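Local coordinates for protein aspartate aminotransferase (Plasmodium falciparum, PDB 3K7Y) that probably catalyses the transfer of the amino group of L-aspartate to 2-oxoglutarate, giving oxaloacetate and L-glutamate, with pyridoxal 5'-phosphate as cofactor, at residues Glu333-Lys338 against Tyr393-Ile398; Asn134-Ile139 against Phe144-Ile149; Phe86-Lys91 against Asn223-Val228. All blocks are in the same frame, centred on the assembly; numbering follows the deposited sequence.

How the contacts relate
The three contacts illustrate how a class I aminotransferase subunit is tied together at separate places. Contact 3 spans the longest stretch of chain, from 86-91 to 223-228, and contact 2 (134-139 with 144-149) is nested inside the loop it closes; contact 1 follows both in sequence. Contact 2 packs helix 133-140 on strand 145-153, next to the outermost strand of the large mixed sheet, while contact 3 joins loops leading into and out of its strands; their centres are about 28 Å apart. Contact 1 lies further out, about 37 Å from contact 2 and about 41 Å from contact 3, centre to centre. Helix 304-335 reaches contact 1 and also packs against L224 of contact 3, bridging two distant regions.

Contact 1. Residues Glu333-Lys338 against Tyr393-Ile398; sequences ETYQKK and YIADKI
Y335 lays one face of its ring toward the helical backbone at D396, and this single aromatic side chain carries almost the whole contact. The backbone N of D396 stands 4.1 Å above the ring plane, displaced toward the rim rather than over the centre. At one ortho carbon, Y335 CD1, D396 CB comes to 3.9 Å; at the other, A395 CB approaches CD2 of Y335 obliquely, at 4.2 Å. The ring thus rests on two consecutive residues of helix 390-403, and no hydrogen bond crosses between the segments.

The ring reaches this place because its CG lies beside the backbone N and anti to the carbonyl carbon (chi1 -77°). In D396 the opposite choice is made: CG is anti to the backbone N, chi1 179°, and the carboxylate is nearly parallel to the tyrosine ring, their planes 16° apart. Its OD1 is hydrogen-bonded to the hydroxyl of Y339, just beyond the 333-338 segment, while K397 NZ makes a long salt bridge of 3.9 Å to OD2 of D396. K338 NZ, at 6.4 Å from that same OD2, adds only a nearby opposite charge.

Further out, A395 also packs on L332 and I398 on F328 and L332, which extends the apolar seam back along helix 304-335. After the tyrosine, Q336 OE1 is hydrogen-bonded to the backbone N of Y343.

This helix-helix packing joins the last part of helix 304-335 to helix 390-403, in the C-terminal part of the chain that contributes to the small domain in class I aminotransferases, far from the cofactor. Its chemistry is divided: a backbone N lies over the aromatic face and CB atoms meet ring carbons, whereas the carboxylate is held by Y339, with basic neighbours that would probably stabilise its negative charge.

Contact 2. Residues Asn134-Ile139 against Phe144-Ile149; sequences NHVNMI and FNLKYI
The F144 ring turns its edge to the carbonyl of I139: I139 O lies in the ring plane, 3.3 Å from F144 CD2. Beyond the two segments, K118 makes a cation-pi interaction with F144, whose side chain also packs on L125. The other aromatic of the strand, Y148, takes part through its hydroxyl end, with OH 4.1 Å from V136 CG2 at the outer margin.

Between the two rings the aliphatic side chains cross at about right angles. I139 CG2 meets F144 CB at 3.7 Å and L146 CD1 at 3.8 Å. With CG anti to the backbone N (chi1 -178°), L146 extends toward the helix, and from there CD1 goes to I139, while CD2 lies 4.0 Å from V136 CG1.

Helix 134-139 and strand 145-149 run nearly antiparallel, at 153°, with their axes 9.4 Å apart. They are the helix and second strand of a beta-alpha-beta crossover that starts at strand 124-128, the parallel neighbour of 145-153 in the sheet. Y132, just before the helix, binds pyridoxal phosphate, and the helix also reaches the second subunit, whose R283 is hydrogen-bonded to N134 OD1.

With no hydrogen bond linking the segments, dispersion between branched aliphatic groups holds helix on strand, the F144 edge at one end and the Y148 hydroxyl at the other; the fit depends on shape more than on directional bonds.

Contact 3. Residues Phe86-Lys91 against Asn223-Val228; sequences FGNNSK and NLEEDV
G87 and E225 are the closest pair of the two backbones, with CA atoms 7.2 Å apart. G87 leaves helix 75-86 with a positive phi of 76°, and the chain then runs irregularly, with a peptide modelled as cis between N88 and N89. On the other side, 224-227 take up helical backbone angles without the regular bonds, and V228 occupies the N-cap position of helix 229-235.

An Asx turn begins this second segment: the backbone N of E225 donates to N223 OD1 at 2.8 Å, a nearly straight bond (169° at the hydrogen) that comes from above the carbonyl plane. Contact 3 brings together the loop that leads toward strand 98-104 and the one that follows strand 209-214, both strands of the large mixed sheet of the class I aminotransferase fold.

E225 reaches toward G87 with a side chain that is extended beyond CG, and its OE1 comes to 4.1 Å from G87 CA. N88 ND2 lies 4.4 Å from the same OE1, too far for a hydrogen bond. The carboxylate is paired instead with R232 of helix 229-235, by a salt bridge from OE1 to NH1.

Contact 1. Residues Glu333-Lys338 against Tyr393-Ile398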
ATOM      1  N   GLU A 333      25.961  14.510  32.579  1.00 76.85           N
ATOM      2  CA  GLU A 333      26.496  14.351  33.925  1.00 79.29           C
ATOM      3  C   GLU A 333      27.397  15.551  34.219  1.00 80.90           C
ATOM      4  O   GLU A 333      27.455  16.013  35.359  1.00 82.04           O
ATOM      5  CB  GLU A 333      27.285  13.049  34.085  1.00 80.28           C
ATOM      6  CG  GLU A 333      28.691  13.109  33.486  1.00 84.40           C
ATOM      7  CD  GLU A 333      29.765  12.456  34.357  1.00 90.04           C
ATOM      8  OE1 GLU A 333      29.716  11.212  34.518  1.00 91.48           O
ATOM      9  OE2 GLU A 333      30.664  13.185  34.870  1.00 92.73           O
ATOM     10  N   THR A 334      28.082  16.041  33.178  1.00 81.48           N
ATOM     11  CA  THR A 334      28.978  17.198  33.272  1.00 82.90           C
ATOM     12  C   THR A 334      28.208  18.504  33.394  1.00 82.53           C
ATOM     13  O   THR A 334      28.155  19.077  34.472  1.00 83.46           O
ATOM     14  CB  THR A 334      29.974  17.275  32.092  1.00 83.91           C
ATOM     15  OG1 THR A 334      30.852  16.147  32.146  1.00 85.43           O
ATOM     16  CG2 THR A 334      30.809  18.553  32.160  1.00 84.91           C
ATOM     17  N   TYR A 335      27.601  18.975  32.307  1.00 81.67           N
ATOM     18  CA  TYR A 335      26.954  20.298  32.312  1.00 81.53           C
ATOM     19  C   TYR A 335      26.039  20.496  33.490  1.00 81.35           C
ATOM     20  O   TYR A 335      25.938  21.594  34.035  1.00 82.24           O
ATOM     21  CB  TYR A 335      26.187  20.534  31.024  1.00 80.21           C
ATOM     22  CG  TYR A 335      27.117  20.877  29.919  1.00 80.24           C
ATOM     23  CD1 TYR A 335      27.393  22.203  29.603  1.00 80.83           C
ATOM     24  CD2 TYR A 335      27.776  19.876  29.221  1.00 79.65           C
ATOM     25  CE1 TYR A 335      28.286  22.521  28.592  1.00 81.86           C
ATOM     26  CE2 TYR A 335      28.667  20.177  28.216  1.00 80.92           C
ATOM     27  CZ  TYR A 335      28.918  21.497  27.904  1.00 81.53           C
ATOM     28  OH  TYR A 335      29.794  21.775  26.894  1.00 81.92           O
ATOM     29  N   GLN A 336      25.373  19.411  33.859  1.00 80.54           N
ATOM     30  CA  GLN A 336      24.647  19.293  35.106  1.00 80.64           C
ATOM     31  C   GLN A 336      25.294  20.049  36.282  1.00 82.18           C
ATOM     32  O   GLN A 336      24.596  20.758  37.001  1.00 82.31           O
ATOM     33  CB  GLN A 336      24.529  17.815  35.448  1.00 80.17           C
ATOM     34  CG  GLN A 336      23.439  17.512  36.422  1.00 80.51           C
ATOM     35  CD  GLN A 336      23.512  16.117  36.968  1.00 81.06           C
ATOM     36  OE1 GLN A 336      22.489  15.448  37.074  1.00 80.61           O
ATOM     37  NE2 GLN A 336      24.715  15.666  37.333  1.00 81.97           N
ATOM     38  N   LYS A 337      26.614  19.885  36.456  1.00 83.42           N
ATOM     39  CA  LYS A 337      27.411  20.532  37.515  1.00 84.97           C
ATOM     40  C   LYS A 337      27.336  22.062  37.510  1.00 85.57           C
ATOM     41  O   LYS A 337      27.331  22.697  38.570  1.00 86.21           O
ATOM     42  CB  LYS A 337      28.895  20.167  37.376  1.00 86.63           C
ATOM     43  CG  LYS A 337      29.304  18.741  37.692  1.00 86.85           C
ATOM     44  CD  LYS A 337      30.799  18.563  37.384  1.00 89.15           C
ATOM     45  CE  LYS A 337      31.122  17.183  36.806  1.00 88.92           C
ATOM     46  NZ  LYS A 337      32.295  17.255  35.880  1.00 90.45           N
ATOM     47  N   LYS A 338      27.335  22.645  36.316  1.00 85.22           N
ATOM     48  CA  LYS A 338      27.238  24.085  36.174  1.00 86.32           C
ATOM     49  C   LYS A 338      25.971  24.636  36.829  1.00 85.89           C
ATOM     50  O   LYS A 338      25.960  25.756  37.357  1.00 87.06           O
ATOM     51  CB  LYS A 338      27.305  24.494  34.696  1.00 86.31           C
ATOM     52  CG  LYS A 338      28.684  24.325  34.071  1.00 87.93           C
ATOM     53  CD  LYS A 338      28.755  24.878  32.650  1.00 88.60           C
ATOM     54  CE  LYS A 338      30.163  24.672  32.067  1.00 90.44           C
ATOM     55  NZ  LYS A 338      30.286  25.010  30.617  1.00 90.10           N
ATOM     56  N   TYR A 393      25.748  22.064  22.988  1.00 86.70           N
ATOM     57  CA  TYR A 393      24.557  22.889  22.912  1.00 84.69           C
ATOM     58  C   TYR A 393      23.355  22.174  23.540  1.00 81.02           C
ATOM     59  O   TYR A 393      22.710  22.703  24.453  1.00 80.21           O
ATOM     60  CB  TYR A 393      24.268  23.306  21.474  1.00 85.95           C
ATOM     61  CG  TYR A 393      23.098  24.244  21.376  1.00 86.15           C
ATOM     62  CD1 TYR A 393      23.208  25.570  21.802  1.00 88.21           C
ATOM     63  CD2 TYR A 393      21.866  23.805  20.882  1.00 84.27           C
ATOM     64  CE1 TYR A 393      22.123  26.444  21.725  1.00 89.04           C
ATOM     65  CE2 TYR A 393      20.774  24.670  20.798  1.00 84.73           C
ATOM     66  CZ  TYR A 393      20.907  25.987  21.217  1.00 86.92           C
ATOM     67  OH  TYR A 393      19.834  26.851  21.140  1.00 87.46           O
ATOM     68  N   ILE A 394      23.090  20.959  23.072  1.00 78.48           N
ATOM     69  CA  ILE A 394      21.960  20.169  23.539  1.00 74.99           C
ATOM     70  C   ILE A 394      21.989  19.979  25.057  1.00 73.52           C
ATOM     71  O   ILE A 394      21.037  20.337  25.761  1.00 72.53           O
ATOM     72  CB  ILE A 394      21.933  18.786  22.858  1.00 74.11           C
ATOM     73  CG1 ILE A 394      21.795  18.933  21.345  1.00 74.15           C
ATOM     74  CG2 ILE A 394      20.791  17.955  23.400  1.00 72.27           C
ATOM     75  CD1 ILE A 394      21.996  17.656  20.591  1.00 73.07           C
ATOM     76  N   ALA A 395      23.095  19.416  25.540  1.00 73.27           N
ATOM     77  CA  ALA A 395      23.232  18.999  26.926  1.00 71.84           C
ATOM     78  C   ALA A 395      23.135  20.202  27.839  1.00 71.79           C
ATOM     79  O   ALA A 395      22.445  20.159  28.862  1.00 71.09           O
ATOM     80  CB  ALA A 395      24.548  18.258  27.130  1.00 72.88           C
ATOM     81  N   ASP A 396      23.807  21.278  27.443  1.00 72.58           N
ATOM     82  CA  ASP A 396      23.676  22.558  28.108  1.00 72.97           C
ATOM     83  C   ASP A 396      22.206  22.964  28.222  1.00 71.52           C
ATOM     84  O   ASP A 396      21.677  23.050  29.326  1.00 71.13           O
ATOM     85  CB  ASP A 396      24.492  23.626  27.377  1.00 75.26           C
ATOM     86  CG  ASP A 396      24.378  24.994  28.015  1.00 77.00           C
ATOM     87  OD1 ASP A 396      23.803  25.128  29.122  1.00 76.40           O
ATOM     88  OD2 ASP A 396      24.873  25.947  27.394  1.00 80.38           O
ATOM     89  N   LYS A 397      21.544  23.175  27.090  1.00 70.88           N
ATOM     90  CA  LYS A 397      20.161  23.651  27.097  1.00 70.31           C
ATOM     91  C   LYS A 397      19.187  22.801  27.926  1.00 68.81           C
ATOM     92  O   LYS A 397      18.236  23.338  28.503  1.00 69.13           O
ATOM     93  CB  LYS A 397      19.639  23.836  25.671  1.00 70.68           C
ATOM     94  CG  LYS A 397      20.231  25.044  24.917  1.00 73.32           C
ATOM     95  CD  LYS A 397      20.149  26.332  25.732  1.00 75.74           C
ATOM     96  CE  LYS A 397      20.766  27.510  25.002  1.00 79.96           C
ATOM     97  NZ  LYS A 397      22.248  27.396  24.886  1.00 82.71           N
ATOM     98  N   ILE A 398      19.438  21.489  27.984  1.00 67.52           N
ATOM     99  CA  ILE A 398      18.654  20.543  28.784  1.00 65.91           C
ATOM    100  C   ILE A 398      18.783  20.846  30.261  1.00 66.61           C
ATOM    101  O   ILE A 398      17.804  20.831  31.004  1.00 66.51           O
ATOM    102  CB  ILE A 398      19.122  19.094  28.554  1.00 65.16           C
ATOM    103  CG1 ILE A 398      18.517  18.522  27.266  1.00 64.19           C
ATOM    104  CG2 ILE A 398      18.735  18.205  29.737  1.00 65.30           C
ATOM    105  CD1 ILE A 398      18.830  17.044  27.029  1.00 62.94           C
TER

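Contact 2. Residues Asn134-Ile139 against Phe144-Ile149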
ATOM      1  N   ASN A 134       1.095   4.490  17.254  1.00 54.04           N
ATOM      2  CA  ASN A 134       0.211   4.037  16.179  1.00 53.32           C
ATOM      3  C   ASN A 134      -0.542   2.746  16.522  1.00 52.77           C
ATOM      4  O   ASN A 134      -1.752   2.666  16.280  1.00 53.60           O
ATOM      5  CB  ASN A 134       0.892   3.981  14.806  1.00 52.99           C
ATOM      6  CG  ASN A 134       0.071   4.692  13.715  1.00 54.96           C
ATOM      7  OD1 ASN A 134       0.612   5.174  12.703  1.00 57.91           O
ATOM      8  ND2 ASN A 134      -1.236   4.791  13.936  1.00 56.10           N
ATOM      9  N   HIS A 135       0.114   1.769  17.140  1.00 51.53           N
ATOM     10  CA  HIS A 135      -0.634   0.620  17.613  1.00 51.69           C
ATOM     11  C   HIS A 135      -1.961   1.073  18.228  1.00 51.99           C
ATOM     12  O   HIS A 135      -3.024   0.551  17.874  1.00 52.40           O
ATOM     13  CB  HIS A 135       0.143  -0.203  18.650  1.00 52.61           C
ATOM     14  CG  HIS A 135       1.328  -0.945  18.102  1.00 53.89           C
ATOM     15  ND1 HIS A 135       1.602  -1.040  16.752  1.00 55.23           N
ATOM     16  CD2 HIS A 135       2.297  -1.649  18.731  1.00 55.12           C
ATOM     17  CE1 HIS A 135       2.701  -1.751  16.573  1.00 53.99           C
ATOM     18  NE2 HIS A 135       3.143  -2.133  17.759  1.00 55.28           N
ATOM     19  N   VAL A 136      -1.919   2.048  19.139  1.00 52.04           N
ATOM     20  CA  VAL A 136      -3.154   2.528  19.761  1.00 52.29           C
ATOM     21  C   VAL A 136      -4.141   2.915  18.673  1.00 52.23           C
ATOM     22  O   VAL A 136      -5.255   2.372  18.646  1.00 52.77           O
ATOM     23  CB  VAL A 136      -2.959   3.709  20.727  1.00 52.83           C
ATOM     24  CG1 VAL A 136      -4.279   4.142  21.278  1.00 53.65           C
ATOM     25  CG2 VAL A 136      -2.062   3.325  21.874  1.00 53.61           C
ATOM     26  N   ASN A 137      -3.724   3.813  17.771  1.00 51.51           N
ATOM     27  CA  ASN A 137      -4.620   4.320  16.720  1.00 51.53           C
ATOM     28  C   ASN A 137      -5.138   3.211  15.809  1.00 50.55           C
ATOM     29  O   ASN A 137      -6.326   3.131  15.517  1.00 50.27           O
ATOM     30  CB  ASN A 137      -3.948   5.414  15.869  1.00 51.54           C
ATOM     31  CG  ASN A 137      -4.943   6.133  14.927  1.00 52.48           C
ATOM     32  OD1 ASN A 137      -5.818   6.875  15.379  1.00 56.25           O
ATOM     33  ND2 ASN A 137      -4.812   5.907  13.632  1.00 49.92           N
ATOM     34  N   MET A 138      -4.230   2.356  15.375  1.00 49.79           N
ATOM     35  CA  MET A 138      -4.583   1.293  14.452  1.00 50.35           C
ATOM     36  C   MET A 138      -5.557   0.284  15.075  1.00 50.91           C
ATOM     37  O   MET A 138      -6.514  -0.140  14.430  1.00 51.27           O
ATOM     38  CB  MET A 138      -3.339   0.567  13.975  1.00 49.85           C
ATOM     39  CG  MET A 138      -2.365   1.394  13.199  1.00 51.15           C
ATOM     40  SD  MET A 138      -1.461   0.163  12.262  1.00 57.53           S
ATOM     41  CE  MET A 138      -2.038   0.511  10.614  1.00 58.04           C
ATOM     42  N   ILE A 139      -5.303  -0.100  16.327  1.00 51.21           N
ATOM     43  CA  ILE A 139      -6.170  -1.037  17.019  1.00 51.41           C
ATOM     44  C   ILE A 139      -7.545  -0.439  17.239  1.00 52.54           C
ATOM     45  O   ILE A 139      -8.550  -1.019  16.832  1.00 52.95           O
ATOM     46  CB  ILE A 139      -5.592  -1.463  18.376  1.00 51.38           C
ATOM     47  CG1 ILE A 139      -4.580  -2.584  18.185  1.00 50.30           C
ATOM     48  CG2 ILE A 139      -6.703  -1.968  19.288  1.00 51.63           C
ATOM     49  CD1 ILE A 139      -3.161  -2.168  18.300  1.00 48.76           C
ATOM     50  N   PHE A 144     -11.645  -2.607  18.460  1.00 57.98           N
ATOM     51  CA  PHE A 144     -11.212  -3.665  19.348  1.00 58.70           C
ATOM     52  C   PHE A 144     -11.200  -3.015  20.734  1.00 60.40           C
ATOM     53  O   PHE A 144     -11.130  -1.785  20.840  1.00 60.36           O
ATOM     54  CB  PHE A 144      -9.769  -4.059  19.052  1.00 57.47           C
ATOM     55  CG  PHE A 144      -9.557  -4.897  17.812  1.00 55.80           C
ATOM     56  CD1 PHE A 144      -9.836  -6.257  17.814  1.00 55.30           C
ATOM     57  CD2 PHE A 144      -8.961  -4.338  16.670  1.00 54.10           C
ATOM     58  CE1 PHE A 144      -9.591  -7.022  16.682  1.00 54.22           C
ATOM     59  CE2 PHE A 144      -8.711  -5.100  15.530  1.00 51.64           C
ATOM     60  CZ  PHE A 144      -9.029  -6.429  15.534  1.00 53.58           C
ATOM     61  N   ASN A 145     -11.264  -3.827  21.792  1.00 62.07           N
ATOM     62  CA  ASN A 145     -11.004  -3.327  23.133  1.00 63.60           C
ATOM     63  C   ASN A 145      -9.527  -3.291  23.239  1.00 62.83           C
ATOM     64  O   ASN A 145      -8.877  -4.266  22.904  1.00 62.49           O
ATOM     65  CB  ASN A 145     -11.519  -4.274  24.205  1.00 65.04           C
ATOM     66  CG  ASN A 145     -13.017  -4.393  24.209  1.00 67.73           C
ATOM     67  OD1 ASN A 145     -13.735  -3.423  23.924  1.00 68.10           O
ATOM     68  ND2 ASN A 145     -13.511  -5.592  24.530  1.00 69.60           N
ATOM     69  N   LEU A 146      -8.981  -2.167  23.674  1.00 63.56           N
ATOM     70  CA  LEU A 146      -7.544  -2.076  23.884  1.00 63.44           C
ATOM     71  C   LEU A 146      -7.272  -2.081  25.369  1.00 65.00           C
ATOM     72  O   LEU A 146      -7.760  -1.198  26.102  1.00 66.18           O
ATOM     73  CB  LEU A 146      -6.929  -0.820  23.241  1.00 62.56           C
ATOM     74  CG  LEU A 146      -5.401  -0.751  23.414  1.00 61.49           C
ATOM     75  CD1 LEU A 146      -4.713  -1.821  22.578  1.00 60.04           C
ATOM     76  CD2 LEU A 146      -4.816   0.622  23.082  1.00 61.85           C
ATOM     77  N   LYS A 147      -6.493  -3.072  25.808  1.00 65.31           N
ATOM     78  CA  LYS A 147      -6.097  -3.157  27.207  1.00 66.50           C
ATOM     79  C   LYS A 147      -4.589  -3.143  27.361  1.00 65.92           C
ATOM     80  O   LYS A 147      -3.868  -3.593  26.457  1.00 65.08           O
ATOM     81  CB  LYS A 147      -6.723  -4.377  27.866  1.00 67.62           C
ATOM     82  CG  LYS A 147      -8.225  -4.243  27.995  1.00 69.69           C
ATOM     83  CD  LYS A 147      -8.889  -5.530  28.425  1.00 71.88           C
ATOM     84  CE  LYS A 147     -10.324  -5.244  28.762  1.00 74.35           C
ATOM     85  NZ  LYS A 147     -10.398  -4.035  29.636  1.00 75.33           N
ATOM     86  N   TYR A 148      -4.129  -2.624  28.504  1.00 66.57           N
ATOM     87  CA  TYR A 148      -2.705  -2.392  28.752  1.00 66.45           C
ATOM     88  C   TYR A 148      -2.142  -3.314  29.799  1.00 66.98           C
ATOM     89  O   TYR A 148      -2.735  -3.461  30.853  1.00 68.47           O
ATOM     90  CB  TYR A 148      -2.451  -0.951  29.200  1.00 66.95           C
ATOM     91  CG  TYR A 148      -2.856   0.091  28.187  1.00 67.19           C
ATOM     92  CD1 TYR A 148      -1.893   0.827  27.482  1.00 66.40           C
ATOM     93  CD2 TYR A 148      -4.208   0.340  27.926  1.00 67.31           C
ATOM     94  CE1 TYR A 148      -2.276   1.787  26.544  1.00 66.63           C
ATOM     95  CE2 TYR A 148      -4.598   1.285  27.001  1.00 67.59           C
ATOM     96  CZ  TYR A 148      -3.636   2.011  26.312  1.00 67.39           C
ATOM     97  OH  TYR A 148      -4.058   2.948  25.395  1.00 67.34           O
ATOM     98  N   ILE A 149      -0.986  -3.904  29.499  1.00 66.47           N
ATOM     99  CA  ILE A 149      -0.198  -4.706  30.443  1.00 67.10           C
ATOM    100  C   ILE A 149       0.941  -3.850  31.028  1.00 67.08           C
ATOM    101  O   ILE A 149       1.598  -3.108  30.281  1.00 66.87           O
ATOM    102  CB  ILE A 149       0.422  -5.943  29.731  1.00 66.73           C
ATOM    103  CG1 ILE A 149      -0.651  -6.980  29.418  1.00 67.75           C
ATOM    104  CG2 ILE A 149       1.499  -6.614  30.572  1.00 67.01           C
ATOM    105  CD1 ILE A 149      -0.096  -8.206  28.682  1.00 69.03           C
TER

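Contact 3. Residues Phe86-Lys91 against Asn223-Val228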
ATOM      1  N   PHE A  86      13.735 -16.347  11.786  1.00 79.55           N
ATOM      2  CA  PHE A  86      13.800 -17.702  12.348  1.00 82.02           C
ATOM      3  C   PHE A  86      15.196 -18.311  12.224  1.00 84.92           C
ATOM      4  O   PHE A  86      15.423 -19.428  12.666  1.00 86.05           O
ATOM      5  CB  PHE A  86      12.758 -18.631  11.694  1.00 82.37           C
ATOM      6  CG  PHE A  86      11.302 -18.220  11.926  1.00 80.89           C
ATOM      7  CD1 PHE A  86      10.587 -18.704  13.022  1.00 80.94           C
ATOM      8  CD2 PHE A  86      10.639 -17.390  11.026  1.00 78.68           C
ATOM      9  CE1 PHE A  86       9.253 -18.342  13.227  1.00 79.05           C
ATOM     10  CE2 PHE A  86       9.309 -17.024  11.228  1.00 77.09           C
ATOM     11  CZ  PHE A  86       8.617 -17.502  12.327  1.00 77.51           C
ATOM     12  N   GLY A  87      16.119 -17.571  11.621  1.00 86.73           N
ATOM     13  CA  GLY A  87      17.502 -18.005  11.479  1.00 90.63           C
ATOM     14  C   GLY A  87      17.642 -19.045  10.404  1.00 93.62           C
ATOM     15  O   GLY A  87      16.879 -19.051   9.436  1.00 92.95           O
ATOM     16  N   ASN A  88      18.635 -19.916  10.574  1.00 97.23           N
ATOM     17  CA  ASN A  88      18.788 -21.097   9.723  1.00100.81           C
ATOM     18  C   ASN A  88      19.665 -22.178  10.357  1.00104.09           C
ATOM     19  O   ASN A  88      20.719 -21.884  10.917  1.00105.62           O
ATOM     20  CB  ASN A  88      19.274 -20.744   8.303  1.00101.38           C
ATOM     21  CG  ASN A  88      20.675 -20.185   8.278  1.00102.34           C
ATOM     22  OD1 ASN A  88      21.534 -20.686   7.557  1.00103.75           O
ATOM     23  ND2 ASN A  88      20.916 -19.137   9.059  1.00101.07           N
ATOM     24  N   ASN A  89      19.206 -23.423  10.290  1.00106.06           N
ATOM     25  CA  ASN A  89      17.905 -23.704   9.709  1.00105.77           C
ATOM     26  C   ASN A  89      16.832 -23.909  10.771  1.00104.57           C
ATOM     27  O   ASN A  89      17.130 -24.104  11.955  1.00104.73           O
ATOM     28  CB  ASN A  89      17.989 -24.851   8.696  1.00108.19           C
ATOM     29  CG  ASN A  89      18.553 -24.401   7.348  1.00109.33           C
ATOM     30  OD1 ASN A  89      17.980 -24.685   6.297  1.00109.95           O
ATOM     31  ND2 ASN A  89      19.675 -23.690   7.379  1.00109.96           N
ATOM     32  N   SER A  90      15.584 -23.840  10.332  1.00103.19           N
ATOM     33  CA  SER A  90      14.459 -23.821  11.229  1.00101.75           C
ATOM     34  C   SER A  90      13.651 -25.101  11.099  1.00102.88           C
ATOM     35  O   SER A  90      13.614 -25.709  10.031  1.00103.97           O
ATOM     36  CB  SER A  90      13.608 -22.609  10.885  1.00 99.58           C
ATOM     37  OG  SER A  90      12.409 -22.570  11.619  1.00 98.62           O
ATOM     38  N   LYS A  91      13.033 -25.520  12.203  1.00102.69           N
ATOM     39  CA  LYS A  91      12.007 -26.577  12.198  1.00103.08           C
ATOM     40  C   LYS A  91      10.776 -26.119  11.388  1.00101.35           C
ATOM     41  O   LYS A  91      10.079 -26.932  10.785  1.00101.96           O
ATOM     42  CB  LYS A  91      11.573 -26.903  13.642  1.00103.15           C
ATOM     43  CG  LYS A  91      12.579 -27.673  14.512  1.00104.82           C
ATOM     44  CD  LYS A  91      12.391 -29.189  14.386  1.00106.98           C
ATOM     45  CE  LYS A  91      12.708 -29.930  15.690  1.00108.00           C
ATOM     46  NZ  LYS A  91      14.161 -30.058  15.969  1.00108.01           N
ATOM     47  N   ASN A 223      25.356  -8.415  17.284  1.00 97.39           N
ATOM     48  CA  ASN A 223      24.850  -9.470  16.424  1.00 97.26           C
ATOM     49  C   ASN A 223      23.366  -9.249  16.277  1.00 94.80           C
ATOM     50  O   ASN A 223      22.695  -8.924  17.252  1.00 93.89           O
ATOM     51  CB  ASN A 223      25.136 -10.854  17.027  1.00 98.51           C
ATOM     52  CG  ASN A 223      24.662 -12.009  16.139  1.00 98.96           C
ATOM     53  OD1 ASN A 223      23.908 -11.820  15.182  1.00 98.86           O
ATOM     54  ND2 ASN A 223      25.102 -13.213  16.466  1.00100.56           N
ATOM     55  N   LEU A 224      22.853  -9.408  15.062  1.00 94.02           N
ATOM     56  CA  LEU A 224      21.450  -9.090  14.793  1.00 91.62           C
ATOM     57  C   LEU A 224      20.553 -10.313  14.915  1.00 90.49           C
ATOM     58  O   LEU A 224      19.328 -10.202  14.848  1.00 89.29           O
ATOM     59  CB  LEU A 224      21.279  -8.383  13.438  1.00 91.22           C
ATOM     60  CG  LEU A 224      21.565  -9.191  12.179  1.00 92.28           C
ATOM     61  CD1 LEU A 224      20.289  -9.822  11.675  1.00 91.28           C
ATOM     62  CD2 LEU A 224      22.158  -8.301  11.113  1.00 93.57           C
ATOM     63  N   GLU A 225      21.154 -11.477  15.102  1.00 90.90           N
ATOM     64  CA  GLU A 225      20.362 -12.645  15.434  1.00 89.85           C
ATOM     65  C   GLU A 225      20.002 -12.591  16.907  1.00 88.48           C
ATOM     66  O   GLU A 225      18.995 -13.154  17.305  1.00 87.44           O
ATOM     67  CB  GLU A 225      21.079 -13.947  15.085  1.00 91.83           C
ATOM     68  CG  GLU A 225      21.260 -14.160  13.589  1.00 93.23           C
ATOM     69  CD  GLU A 225      21.592 -15.600  13.208  1.00 96.12           C
ATOM     70  OE1 GLU A 225      21.066 -16.064  12.173  1.00 96.79           O
ATOM     71  OE2 GLU A 225      22.362 -16.274  13.930  1.00 97.71           O
ATOM     72  N   GLU A 226      20.822 -11.900  17.703  1.00 88.30           N
ATOM     73  CA  GLU A 226      20.546 -11.702  19.135  1.00 87.08           C
ATOM     74  C   GLU A 226      19.150 -11.101  19.327  1.00 84.07           C
ATOM     75  O   GLU A 226      18.308 -11.692  20.001  1.00 83.26           O
ATOM     76  CB  GLU A 226      21.602 -10.802  19.811  1.00 88.19           C
ATOM     77  CG  GLU A 226      22.831 -11.498  20.435  1.00 91.79           C
ATOM     78  CD  GLU A 226      23.519 -10.645  21.533  1.00 95.22           C
ATOM     79  OE1 GLU A 226      22.926 -10.536  22.634  1.00 95.03           O
ATOM     80  OE2 GLU A 226      24.642 -10.098  21.307  1.00 96.20           O
ATOM     81  N   ASP A 227      18.912  -9.949  18.694  1.00 82.00           N
ATOM     82  CA  ASP A 227      17.675  -9.163  18.831  1.00 79.07           C
ATOM     83  C   ASP A 227      16.383  -9.955  18.703  1.00 77.27           C
ATOM     84  O   ASP A 227      15.328  -9.515  19.163  1.00 76.13           O
ATOM     85  CB  ASP A 227      17.658  -8.047  17.791  1.00 78.54           C
ATOM     86  CG  ASP A 227      18.622  -6.931  18.119  1.00 79.36           C
ATOM     87  OD1 ASP A 227      19.119  -6.876  19.265  1.00 80.86           O
ATOM     88  OD2 ASP A 227      18.885  -6.099  17.232  1.00 78.78           O
ATOM     89  N   VAL A 228      16.479 -11.124  18.082  1.00 76.73           N
ATOM     90  CA  VAL A 228      15.314 -11.927  17.761  1.00 74.67           C
ATOM     91  C   VAL A 228      15.357 -13.297  18.470  1.00 74.77           C
ATOM     92  O   VAL A 228      14.722 -14.259  18.032  1.00 74.77           O
ATOM     93  CB  VAL A 228      15.186 -12.037  16.219  1.00 74.49           C
ATOM     94  CG1 VAL A 228      15.748 -13.361  15.685  1.00 75.65           C
ATOM     95  CG2 VAL A 228      13.768 -11.812  15.777  1.00 72.43           C
TER